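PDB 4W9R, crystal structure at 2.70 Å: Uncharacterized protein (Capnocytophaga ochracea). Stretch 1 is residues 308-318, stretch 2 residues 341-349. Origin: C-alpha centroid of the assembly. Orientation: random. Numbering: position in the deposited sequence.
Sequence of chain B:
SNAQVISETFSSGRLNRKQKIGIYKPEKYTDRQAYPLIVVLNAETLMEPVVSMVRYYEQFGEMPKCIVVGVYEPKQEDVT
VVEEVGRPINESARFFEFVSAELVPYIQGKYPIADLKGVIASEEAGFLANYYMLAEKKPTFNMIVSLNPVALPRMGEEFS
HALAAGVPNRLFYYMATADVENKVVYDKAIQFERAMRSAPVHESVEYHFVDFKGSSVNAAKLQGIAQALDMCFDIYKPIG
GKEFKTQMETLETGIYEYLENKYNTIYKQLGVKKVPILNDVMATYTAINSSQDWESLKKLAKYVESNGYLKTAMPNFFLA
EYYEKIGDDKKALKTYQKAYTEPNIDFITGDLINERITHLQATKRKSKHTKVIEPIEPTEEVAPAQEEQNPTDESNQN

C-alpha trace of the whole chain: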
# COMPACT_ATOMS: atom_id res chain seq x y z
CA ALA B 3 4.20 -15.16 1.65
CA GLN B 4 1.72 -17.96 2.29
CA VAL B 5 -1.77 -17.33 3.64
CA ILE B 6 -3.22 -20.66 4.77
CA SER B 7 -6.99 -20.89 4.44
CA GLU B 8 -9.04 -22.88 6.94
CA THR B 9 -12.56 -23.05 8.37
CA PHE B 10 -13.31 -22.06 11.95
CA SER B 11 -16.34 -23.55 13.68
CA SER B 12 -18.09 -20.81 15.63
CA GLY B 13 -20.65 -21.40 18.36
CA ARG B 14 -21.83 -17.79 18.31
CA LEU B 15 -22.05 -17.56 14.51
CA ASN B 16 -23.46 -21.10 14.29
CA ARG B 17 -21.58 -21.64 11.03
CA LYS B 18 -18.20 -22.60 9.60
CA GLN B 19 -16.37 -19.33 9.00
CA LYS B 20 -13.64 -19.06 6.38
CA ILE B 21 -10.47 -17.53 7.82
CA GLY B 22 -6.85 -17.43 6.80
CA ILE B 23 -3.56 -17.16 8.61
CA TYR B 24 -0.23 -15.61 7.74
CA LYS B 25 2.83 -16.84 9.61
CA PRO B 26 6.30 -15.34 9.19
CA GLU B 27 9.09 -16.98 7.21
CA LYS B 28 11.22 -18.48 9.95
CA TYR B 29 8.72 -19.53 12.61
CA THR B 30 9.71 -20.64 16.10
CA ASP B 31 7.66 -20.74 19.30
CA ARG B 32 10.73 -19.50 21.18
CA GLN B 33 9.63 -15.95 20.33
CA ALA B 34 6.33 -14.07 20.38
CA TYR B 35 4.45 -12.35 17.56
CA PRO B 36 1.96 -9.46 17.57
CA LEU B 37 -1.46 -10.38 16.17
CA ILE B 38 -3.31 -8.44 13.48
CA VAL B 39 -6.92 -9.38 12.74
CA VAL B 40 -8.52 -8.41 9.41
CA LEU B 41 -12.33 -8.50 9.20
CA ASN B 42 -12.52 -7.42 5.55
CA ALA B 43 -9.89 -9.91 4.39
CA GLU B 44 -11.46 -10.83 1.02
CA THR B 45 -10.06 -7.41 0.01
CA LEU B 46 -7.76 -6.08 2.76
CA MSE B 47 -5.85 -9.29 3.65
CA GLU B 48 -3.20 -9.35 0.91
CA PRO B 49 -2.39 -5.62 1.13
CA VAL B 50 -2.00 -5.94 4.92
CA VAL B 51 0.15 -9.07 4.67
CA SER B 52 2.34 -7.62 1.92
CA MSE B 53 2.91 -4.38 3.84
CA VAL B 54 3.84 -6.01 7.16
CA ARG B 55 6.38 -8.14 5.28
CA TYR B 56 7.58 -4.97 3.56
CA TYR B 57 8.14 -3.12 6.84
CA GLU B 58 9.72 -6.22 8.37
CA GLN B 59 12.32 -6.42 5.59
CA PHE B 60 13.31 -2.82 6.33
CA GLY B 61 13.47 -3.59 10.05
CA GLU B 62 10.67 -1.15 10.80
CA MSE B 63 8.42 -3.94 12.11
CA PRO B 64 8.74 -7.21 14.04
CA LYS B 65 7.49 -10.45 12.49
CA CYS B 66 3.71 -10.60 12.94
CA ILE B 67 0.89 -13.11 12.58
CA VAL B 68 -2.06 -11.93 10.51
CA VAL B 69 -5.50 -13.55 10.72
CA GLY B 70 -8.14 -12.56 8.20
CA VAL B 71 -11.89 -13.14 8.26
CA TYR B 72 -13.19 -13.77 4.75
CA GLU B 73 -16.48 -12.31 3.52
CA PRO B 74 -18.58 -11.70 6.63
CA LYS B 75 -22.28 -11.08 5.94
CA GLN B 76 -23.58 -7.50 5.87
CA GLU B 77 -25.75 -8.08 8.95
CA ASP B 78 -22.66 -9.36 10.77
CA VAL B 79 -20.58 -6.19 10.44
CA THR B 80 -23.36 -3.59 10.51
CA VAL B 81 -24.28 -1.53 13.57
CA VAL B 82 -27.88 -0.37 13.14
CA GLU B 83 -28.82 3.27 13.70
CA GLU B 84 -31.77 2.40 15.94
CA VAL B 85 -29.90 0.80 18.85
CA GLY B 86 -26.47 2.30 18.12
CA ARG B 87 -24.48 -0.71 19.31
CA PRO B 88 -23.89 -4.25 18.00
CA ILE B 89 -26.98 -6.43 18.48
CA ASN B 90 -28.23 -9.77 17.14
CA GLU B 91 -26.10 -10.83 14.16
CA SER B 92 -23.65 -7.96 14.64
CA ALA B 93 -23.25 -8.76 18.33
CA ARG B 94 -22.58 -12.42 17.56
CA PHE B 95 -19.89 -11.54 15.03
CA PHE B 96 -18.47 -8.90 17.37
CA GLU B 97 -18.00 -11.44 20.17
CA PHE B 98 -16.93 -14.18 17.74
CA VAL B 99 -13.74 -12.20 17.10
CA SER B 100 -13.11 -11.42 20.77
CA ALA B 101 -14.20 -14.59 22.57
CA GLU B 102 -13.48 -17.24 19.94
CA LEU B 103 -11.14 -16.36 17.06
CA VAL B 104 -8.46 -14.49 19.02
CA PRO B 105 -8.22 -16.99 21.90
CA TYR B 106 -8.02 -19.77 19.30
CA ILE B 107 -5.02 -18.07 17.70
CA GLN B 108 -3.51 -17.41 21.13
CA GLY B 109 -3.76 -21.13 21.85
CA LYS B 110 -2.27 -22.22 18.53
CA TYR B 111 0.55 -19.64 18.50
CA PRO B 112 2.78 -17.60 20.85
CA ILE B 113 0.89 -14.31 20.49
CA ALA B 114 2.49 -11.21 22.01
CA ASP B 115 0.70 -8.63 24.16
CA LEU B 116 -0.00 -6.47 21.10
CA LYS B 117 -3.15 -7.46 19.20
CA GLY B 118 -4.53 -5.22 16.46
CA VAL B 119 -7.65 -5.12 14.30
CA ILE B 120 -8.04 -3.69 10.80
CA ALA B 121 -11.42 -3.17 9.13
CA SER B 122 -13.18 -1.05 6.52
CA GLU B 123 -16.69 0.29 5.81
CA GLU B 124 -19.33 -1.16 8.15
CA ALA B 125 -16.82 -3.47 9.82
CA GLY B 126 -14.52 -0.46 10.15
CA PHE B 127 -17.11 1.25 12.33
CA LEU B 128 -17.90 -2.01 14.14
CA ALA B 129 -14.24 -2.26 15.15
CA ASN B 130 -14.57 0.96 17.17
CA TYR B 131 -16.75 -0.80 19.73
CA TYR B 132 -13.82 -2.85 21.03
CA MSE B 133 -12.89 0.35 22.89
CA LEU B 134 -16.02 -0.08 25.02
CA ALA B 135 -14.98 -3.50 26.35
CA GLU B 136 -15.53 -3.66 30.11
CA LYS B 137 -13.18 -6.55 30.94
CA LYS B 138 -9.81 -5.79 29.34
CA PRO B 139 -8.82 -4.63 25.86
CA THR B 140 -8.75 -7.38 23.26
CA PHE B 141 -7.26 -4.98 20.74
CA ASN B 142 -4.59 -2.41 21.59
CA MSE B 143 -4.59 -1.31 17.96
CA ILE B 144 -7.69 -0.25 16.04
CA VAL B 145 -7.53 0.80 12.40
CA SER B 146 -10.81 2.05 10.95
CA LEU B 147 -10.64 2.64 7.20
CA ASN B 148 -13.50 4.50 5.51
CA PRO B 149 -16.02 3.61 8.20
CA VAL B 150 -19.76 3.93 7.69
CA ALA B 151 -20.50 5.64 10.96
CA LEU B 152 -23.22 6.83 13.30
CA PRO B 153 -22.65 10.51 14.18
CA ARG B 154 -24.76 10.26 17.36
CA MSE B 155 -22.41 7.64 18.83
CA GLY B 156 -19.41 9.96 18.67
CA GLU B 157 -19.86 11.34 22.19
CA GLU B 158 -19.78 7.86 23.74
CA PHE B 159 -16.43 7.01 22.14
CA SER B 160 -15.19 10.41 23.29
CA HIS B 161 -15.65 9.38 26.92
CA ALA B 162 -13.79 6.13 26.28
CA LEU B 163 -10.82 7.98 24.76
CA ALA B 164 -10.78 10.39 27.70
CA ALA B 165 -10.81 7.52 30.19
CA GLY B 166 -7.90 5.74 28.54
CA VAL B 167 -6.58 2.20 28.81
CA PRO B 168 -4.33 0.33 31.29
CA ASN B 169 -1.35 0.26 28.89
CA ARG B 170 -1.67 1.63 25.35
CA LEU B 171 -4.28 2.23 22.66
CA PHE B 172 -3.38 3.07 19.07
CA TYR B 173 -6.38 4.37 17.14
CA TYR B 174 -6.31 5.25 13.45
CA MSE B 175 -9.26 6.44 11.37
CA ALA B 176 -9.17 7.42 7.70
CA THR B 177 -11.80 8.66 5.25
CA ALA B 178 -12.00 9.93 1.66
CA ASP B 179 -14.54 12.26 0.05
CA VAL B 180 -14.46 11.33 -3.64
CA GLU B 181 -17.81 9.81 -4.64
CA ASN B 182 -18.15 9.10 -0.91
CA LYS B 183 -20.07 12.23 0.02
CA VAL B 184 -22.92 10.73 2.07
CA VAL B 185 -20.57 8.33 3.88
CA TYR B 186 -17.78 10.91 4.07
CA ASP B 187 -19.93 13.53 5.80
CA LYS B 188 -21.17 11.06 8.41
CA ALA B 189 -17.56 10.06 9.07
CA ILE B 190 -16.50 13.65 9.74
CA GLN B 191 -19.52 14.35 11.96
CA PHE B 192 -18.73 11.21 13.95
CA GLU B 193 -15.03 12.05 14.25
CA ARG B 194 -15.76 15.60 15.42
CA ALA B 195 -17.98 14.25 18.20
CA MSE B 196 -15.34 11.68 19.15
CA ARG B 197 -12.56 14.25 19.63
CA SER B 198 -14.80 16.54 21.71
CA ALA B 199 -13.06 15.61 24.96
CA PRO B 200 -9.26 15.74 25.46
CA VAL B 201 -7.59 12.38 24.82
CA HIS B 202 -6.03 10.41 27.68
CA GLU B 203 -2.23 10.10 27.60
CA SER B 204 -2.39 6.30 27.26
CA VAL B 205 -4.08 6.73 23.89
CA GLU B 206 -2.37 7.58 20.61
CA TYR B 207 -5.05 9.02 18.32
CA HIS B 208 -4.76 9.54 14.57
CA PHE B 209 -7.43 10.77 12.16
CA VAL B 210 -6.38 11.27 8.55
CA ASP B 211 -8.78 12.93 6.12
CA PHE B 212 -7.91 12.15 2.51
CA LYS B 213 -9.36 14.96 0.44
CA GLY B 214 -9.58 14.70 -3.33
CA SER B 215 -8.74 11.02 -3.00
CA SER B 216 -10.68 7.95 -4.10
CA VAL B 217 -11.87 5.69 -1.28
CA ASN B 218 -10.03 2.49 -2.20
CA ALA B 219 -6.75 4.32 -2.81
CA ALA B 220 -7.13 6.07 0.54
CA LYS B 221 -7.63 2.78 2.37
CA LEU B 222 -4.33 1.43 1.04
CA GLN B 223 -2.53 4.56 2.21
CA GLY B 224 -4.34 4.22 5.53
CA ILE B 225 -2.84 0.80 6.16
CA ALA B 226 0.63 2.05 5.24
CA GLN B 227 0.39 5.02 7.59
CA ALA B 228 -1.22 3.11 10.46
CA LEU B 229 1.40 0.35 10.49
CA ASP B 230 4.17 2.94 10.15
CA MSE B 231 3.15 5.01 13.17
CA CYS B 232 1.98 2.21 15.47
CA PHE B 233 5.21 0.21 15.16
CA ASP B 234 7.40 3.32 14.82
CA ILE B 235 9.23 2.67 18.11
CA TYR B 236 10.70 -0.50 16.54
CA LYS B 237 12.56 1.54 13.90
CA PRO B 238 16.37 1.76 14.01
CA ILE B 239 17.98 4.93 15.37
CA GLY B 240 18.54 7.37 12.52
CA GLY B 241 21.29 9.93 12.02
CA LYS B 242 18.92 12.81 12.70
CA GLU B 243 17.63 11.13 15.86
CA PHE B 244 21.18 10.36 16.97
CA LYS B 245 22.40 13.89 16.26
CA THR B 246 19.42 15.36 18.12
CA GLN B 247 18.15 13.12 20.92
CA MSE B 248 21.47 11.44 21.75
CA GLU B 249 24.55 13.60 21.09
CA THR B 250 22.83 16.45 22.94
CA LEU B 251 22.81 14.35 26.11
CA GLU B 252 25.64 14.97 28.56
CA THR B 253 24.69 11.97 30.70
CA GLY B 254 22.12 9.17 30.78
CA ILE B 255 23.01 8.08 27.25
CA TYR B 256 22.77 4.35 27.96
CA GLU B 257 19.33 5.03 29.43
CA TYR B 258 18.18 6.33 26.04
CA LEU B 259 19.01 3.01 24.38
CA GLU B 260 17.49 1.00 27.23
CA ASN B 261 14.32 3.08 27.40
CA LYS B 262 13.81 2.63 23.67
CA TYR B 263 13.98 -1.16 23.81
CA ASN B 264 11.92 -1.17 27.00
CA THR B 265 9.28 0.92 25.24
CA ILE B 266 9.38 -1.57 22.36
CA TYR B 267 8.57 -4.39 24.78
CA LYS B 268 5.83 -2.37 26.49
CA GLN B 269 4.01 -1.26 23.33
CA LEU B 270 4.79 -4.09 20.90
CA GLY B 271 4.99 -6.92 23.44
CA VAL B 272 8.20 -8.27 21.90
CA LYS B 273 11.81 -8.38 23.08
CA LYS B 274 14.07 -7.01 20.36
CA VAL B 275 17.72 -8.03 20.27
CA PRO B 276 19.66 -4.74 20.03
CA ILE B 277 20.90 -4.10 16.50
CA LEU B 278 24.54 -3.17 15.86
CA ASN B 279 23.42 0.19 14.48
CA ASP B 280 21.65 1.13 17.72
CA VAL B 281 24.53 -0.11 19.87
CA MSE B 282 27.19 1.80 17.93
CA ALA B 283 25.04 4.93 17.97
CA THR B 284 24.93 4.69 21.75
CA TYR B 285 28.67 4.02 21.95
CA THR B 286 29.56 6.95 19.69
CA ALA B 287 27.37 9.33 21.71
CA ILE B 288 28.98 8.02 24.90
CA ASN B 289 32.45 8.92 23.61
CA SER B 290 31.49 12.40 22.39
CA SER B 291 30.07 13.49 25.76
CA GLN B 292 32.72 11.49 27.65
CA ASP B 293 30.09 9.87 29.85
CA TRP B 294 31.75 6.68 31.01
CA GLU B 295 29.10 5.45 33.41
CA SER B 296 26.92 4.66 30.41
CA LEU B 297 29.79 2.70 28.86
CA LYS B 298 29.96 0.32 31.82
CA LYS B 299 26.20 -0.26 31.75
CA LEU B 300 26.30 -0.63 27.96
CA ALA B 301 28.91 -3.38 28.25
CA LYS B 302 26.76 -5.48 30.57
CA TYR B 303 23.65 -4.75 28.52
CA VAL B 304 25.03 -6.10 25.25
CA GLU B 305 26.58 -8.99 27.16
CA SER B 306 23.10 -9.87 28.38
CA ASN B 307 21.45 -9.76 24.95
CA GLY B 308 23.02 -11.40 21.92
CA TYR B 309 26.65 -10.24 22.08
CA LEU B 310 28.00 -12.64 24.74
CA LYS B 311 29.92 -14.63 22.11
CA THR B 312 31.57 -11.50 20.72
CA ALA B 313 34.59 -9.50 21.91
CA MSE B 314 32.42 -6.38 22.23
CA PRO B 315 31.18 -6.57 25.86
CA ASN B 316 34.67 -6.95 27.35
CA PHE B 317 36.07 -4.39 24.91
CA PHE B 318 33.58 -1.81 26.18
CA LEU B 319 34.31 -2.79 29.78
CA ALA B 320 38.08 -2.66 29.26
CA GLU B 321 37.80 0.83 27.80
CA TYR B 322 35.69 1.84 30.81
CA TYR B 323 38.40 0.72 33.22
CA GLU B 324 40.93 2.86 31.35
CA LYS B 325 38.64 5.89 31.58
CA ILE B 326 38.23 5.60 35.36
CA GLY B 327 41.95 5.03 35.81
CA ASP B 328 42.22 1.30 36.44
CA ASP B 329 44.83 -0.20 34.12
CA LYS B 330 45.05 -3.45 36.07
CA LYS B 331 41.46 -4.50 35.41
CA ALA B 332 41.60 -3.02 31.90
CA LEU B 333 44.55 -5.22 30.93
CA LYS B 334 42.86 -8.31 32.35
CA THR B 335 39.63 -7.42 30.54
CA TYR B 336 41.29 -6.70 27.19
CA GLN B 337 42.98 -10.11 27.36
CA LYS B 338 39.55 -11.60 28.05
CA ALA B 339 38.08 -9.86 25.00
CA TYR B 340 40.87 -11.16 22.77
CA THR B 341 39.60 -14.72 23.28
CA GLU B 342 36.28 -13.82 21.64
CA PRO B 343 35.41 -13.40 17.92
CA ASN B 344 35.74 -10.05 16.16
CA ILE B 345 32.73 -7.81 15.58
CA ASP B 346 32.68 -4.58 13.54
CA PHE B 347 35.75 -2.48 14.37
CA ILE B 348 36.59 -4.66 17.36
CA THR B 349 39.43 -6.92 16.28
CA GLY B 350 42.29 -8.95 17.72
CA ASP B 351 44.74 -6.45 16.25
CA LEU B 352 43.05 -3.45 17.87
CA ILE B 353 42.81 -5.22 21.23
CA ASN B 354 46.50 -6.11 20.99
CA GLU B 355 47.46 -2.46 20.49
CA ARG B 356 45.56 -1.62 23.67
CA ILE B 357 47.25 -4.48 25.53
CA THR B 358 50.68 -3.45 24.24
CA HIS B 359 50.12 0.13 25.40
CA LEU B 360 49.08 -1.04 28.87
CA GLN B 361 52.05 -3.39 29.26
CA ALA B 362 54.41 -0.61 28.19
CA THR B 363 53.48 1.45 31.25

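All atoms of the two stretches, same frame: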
# COMPACT_ATOMS: atom_id res chain seq x y z
N GLY B 308 22.58 -11.08 23.26
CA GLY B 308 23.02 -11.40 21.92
C GLY B 308 24.51 -11.30 21.61
O GLY B 308 24.99 -11.97 20.69
N TYR B 309 25.23 -10.48 22.36
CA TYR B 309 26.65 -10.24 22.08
C TYR B 309 27.65 -11.02 22.94
O TYR B 309 28.86 -10.80 22.82
CB TYR B 309 26.93 -8.74 22.16
CG TYR B 309 26.18 -7.96 21.11
CD1 TYR B 309 24.97 -7.34 21.41
CD2 TYR B 309 26.65 -7.87 19.81
CE1 TYR B 309 24.27 -6.64 20.44
CE2 TYR B 309 25.96 -7.17 18.84
CZ TYR B 309 24.77 -6.56 19.16
OH TYR B 309 24.08 -5.86 18.20
N LEU B 310 27.15 -11.89 23.81
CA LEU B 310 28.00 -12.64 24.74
C LEU B 310 29.16 -13.37 24.06
O LEU B 310 30.25 -13.48 24.63
CB LEU B 310 27.15 -13.66 25.51
CG LEU B 310 27.90 -14.57 26.48
CD1 LEU B 310 28.61 -13.75 27.55
CD2 LEU B 310 26.95 -15.58 27.11
N LYS B 311 28.93 -13.84 22.84
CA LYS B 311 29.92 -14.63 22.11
C LYS B 311 30.86 -13.76 21.29
O LYS B 311 31.66 -14.26 20.50
CB LYS B 311 29.22 -15.66 21.21
CG LYS B 311 28.49 -16.74 21.98
CD LYS B 311 29.42 -17.41 22.99
CE LYS B 311 28.68 -18.43 23.84
NZ LYS B 311 29.57 -19.03 24.87
N THR B 312 30.74 -12.45 21.45
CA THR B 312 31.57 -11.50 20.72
C THR B 312 32.50 -10.75 21.67
O THR B 312 32.25 -10.67 22.87
CB THR B 312 30.73 -10.47 19.94
OG1 THR B 312 30.07 -9.59 20.86
CG2 THR B 312 29.69 -11.18 19.08
N ALA B 313 33.60 -10.23 21.13
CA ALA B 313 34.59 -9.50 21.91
C ALA B 313 34.08 -8.16 22.43
O ALA B 313 34.74 -7.52 23.26
CB ALA B 313 35.85 -9.30 21.09
N MSE B 314 32.92 -7.73 21.95
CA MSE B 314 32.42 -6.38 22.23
C MSE B 314 32.17 -6.05 23.72
O MSE B 314 32.60 -5.00 24.18
CB MSE B 314 31.14 -6.12 21.44
CG MSE B 314 30.74 -4.66 21.41
SE MSE B 314 29.29 -4.30 20.17
CE MSE B 314 27.83 -4.98 21.25
N PRO B 315 31.47 -6.93 24.47
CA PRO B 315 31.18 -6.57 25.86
C PRO B 315 32.42 -6.29 26.70
O PRO B 315 32.45 -5.32 27.46
CB PRO B 315 30.44 -7.80 26.40
CG PRO B 315 29.82 -8.40 25.20
CD PRO B 315 30.81 -8.20 24.10
N ASN B 316 33.45 -7.13 26.57
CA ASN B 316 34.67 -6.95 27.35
C ASN B 316 35.54 -5.83 26.78
O ASN B 316 36.36 -5.26 27.50
CB ASN B 316 35.46 -8.25 27.42
CG ASN B 316 34.85 -9.24 28.39
OD1 ASN B 316 34.32 -8.86 29.43
ND2 ASN B 316 34.93 -10.53 28.06
N PHE B 317 35.37 -5.52 25.51
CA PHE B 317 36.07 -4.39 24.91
C PHE B 317 35.54 -3.08 25.49
O PHE B 317 36.31 -2.19 25.83
CB PHE B 317 35.94 -4.39 23.39
CG PHE B 317 36.68 -3.27 22.72
CD1 PHE B 317 38.01 -3.42 22.36
CD2 PHE B 317 36.05 -2.07 22.45
CE1 PHE B 317 38.69 -2.39 21.73
CE2 PHE B 317 36.73 -1.03 21.82
CZ PHE B 317 38.05 -1.20 21.47
N PHE B 318 34.22 -2.98 25.59
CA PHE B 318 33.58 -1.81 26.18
C PHE B 318 33.98 -1.66 27.65
O PHE B 318 34.28 -0.56 28.12
CB PHE B 318 32.06 -1.89 26.06
CG PHE B 318 31.54 -1.64 24.68
CD1 PHE B 318 32.36 -1.10 23.70
CD2 PHE B 318 30.22 -1.92 24.36
CE1 PHE B 318 31.88 -0.87 22.42
CE2 PHE B 318 29.73 -1.69 23.09
CZ PHE B 318 30.56 -1.16 22.12
N THR B 341 39.94 -13.31 23.43
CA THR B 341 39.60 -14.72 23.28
C THR B 341 38.23 -14.90 22.62
O THR B 341 37.77 -16.02 22.43
CB THR B 341 39.59 -15.45 24.63
OG1 THR B 341 38.55 -14.91 25.47
CG2 THR B 341 40.94 -15.28 25.33
N GLU B 342 37.60 -13.79 22.26
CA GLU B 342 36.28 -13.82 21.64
C GLU B 342 36.35 -13.30 20.21
O GLU B 342 37.19 -12.46 19.89
CB GLU B 342 35.29 -13.00 22.48
CG GLU B 342 34.00 -13.74 22.85
CD GLU B 342 34.24 -14.91 23.78
OE1 GLU B 342 35.23 -14.88 24.54
OE2 GLU B 342 33.43 -15.86 23.76
N PRO B 343 35.45 -13.79 19.33
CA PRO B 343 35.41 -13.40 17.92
C PRO B 343 35.29 -11.90 17.68
O PRO B 343 34.74 -11.18 18.51
CB PRO B 343 34.17 -14.13 17.40
CG PRO B 343 34.09 -15.34 18.23
CD PRO B 343 34.57 -14.94 19.60
N ASN B 344 35.81 -11.45 16.54
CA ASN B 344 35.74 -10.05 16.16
C ASN B 344 34.34 -9.63 15.74
O ASN B 344 33.60 -10.40 15.13
CB ASN B 344 36.72 -9.76 15.02
CG ASN B 344 38.15 -10.09 15.38
OD1 ASN B 344 38.50 -10.18 16.56
ND2 ASN B 344 38.99 -10.25 14.37
N ILE B 345 33.98 -8.39 16.07
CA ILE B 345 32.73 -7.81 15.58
C ILE B 345 32.96 -6.34 15.23
O ILE B 345 33.54 -5.59 16.01
CB ILE B 345 31.59 -7.95 16.61
CG1 ILE B 345 30.35 -7.20 16.13
CG2 ILE B 345 32.04 -7.46 17.98
CD1 ILE B 345 29.15 -7.35 17.05
N ASP B 346 32.51 -5.94 14.04
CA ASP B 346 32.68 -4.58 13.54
C ASP B 346 34.14 -4.14 13.62
O ASP B 346 35.03 -4.83 13.10
CB ASP B 346 31.78 -3.60 14.31
CG ASP B 346 31.52 -2.31 13.55
OD1 ASP B 346 32.46 -1.80 12.90
OD2 ASP B 346 30.38 -1.81 13.60
N PHE B 347 34.40 -3.02 14.28
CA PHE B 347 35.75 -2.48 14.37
C PHE B 347 36.53 -3.07 15.54
O PHE B 347 37.68 -2.71 15.77
CB PHE B 347 35.72 -0.95 14.48
CG PHE B 347 35.29 -0.44 15.83
CD1 PHE B 347 36.23 -0.05 16.77
CD2 PHE B 347 33.95 -0.33 16.15
CE1 PHE B 347 35.84 0.43 18.01
CE2 PHE B 347 33.55 0.14 17.38
CZ PHE B 347 34.50 0.52 18.31
N ILE B 348 35.91 -4.00 16.26
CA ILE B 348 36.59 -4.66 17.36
C ILE B 348 37.30 -5.88 16.82
O ILE B 348 36.66 -6.83 16.37
CB ILE B 348 35.63 -5.09 18.48
CG1 ILE B 348 34.55 -4.04 18.72
CG2 ILE B 348 36.40 -5.39 19.76
CD1 ILE B 348 35.08 -2.74 19.23
N THR B 349 38.63 -5.85 16.86
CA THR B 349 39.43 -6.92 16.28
C THR B 349 40.57 -7.31 17.20
O THR B 349 40.91 -6.57 18.13
CB THR B 349 40.03 -6.50 14.92
OG1 THR B 349 40.76 -5.27 15.08
CG2 THR B 349 38.93 -6.30 13.88

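Residues 308-318 leave a loop and enter a helix, whereas residues 341-349 form an irregular segment without helix or strand. In the first stretch a type I turn runs from Tyr309 to Thr312, closed by a hydrogen bond from Thr312 N to Tyr309 O (2.9 Å). The same carbonyl accepts a second hydrogen bond from the Thr312 side chain, OG1 to Tyr309 O at 2.6 Å, which ties the hydroxyl back into the turn. The chain then continues into the helix, where Phe317 N bonds to Ala313 O (3.1 Å) and Phe318 N to Met314 O (2.9 Å). In the second stretch a type II' turn spans Ile345 to Ile348. Ile348 N donates to Ile345 O at 2.9 Å, and a weak return bond links Ile345 N to Ile348 O at 3.1 Å. Beyond this turn, the side chain of Thr349 caps the helix that follows.

The backbones come closest where Thr312 and Ala313 pass Pro343 and Glu342; the CA atoms of Ala313 and Glu342 are 4.6 Å apart. Here a single hydrogen bond joins the stretches, from Ala313 N to Pro343 O, with a length of 3.0 Å and an N-H...O angle of 153°. Just before it, Lys311 O lies 3.1 Å from Pro343 CD, a close packing contact on the proline ring.

Around this bond the contact is largely apolar. Glu342 lays the aliphatic part of its side chain along the loop, with CG 3.4 Å from Lys311 O and CB 4.0 Å from Ala313 CB. Its carboxylate makes no salt bridge with Lys311: Lys311 NZ remains 5.1 Å from Glu342 OE2, and Lys311 CD comes nearer, at 4.4 Å from the same oxygen. The small side chain of Ala313 points toward the second stretch and also meets Ile348, CB to CG2 at 4.2 Å.

Ile345 and Ile348, the two ends of the type II' turn, both direct their CA-to-CB bonds toward the first stretch. Ile345 CG2 packs against Thr312 CB and against CB of Met314, a selenomethionine, at 3.8 Å in each case. The other branch of Ile345 reaches Tyr309: CD1 sits at the edge of the ring, near its plane, 3.7 Å from CE2. Ile348 instead engages Phe317. Its CD1 lies over one face of the ring, 3.7 Å from the centroid and 24° off the normal, in a CH-pi contact that places a methyl group against the aromatic electrons. Phe347 adds a looser apolar contact, its CE1 approaching Phe317 CE2 obliquely at 4.2 Å.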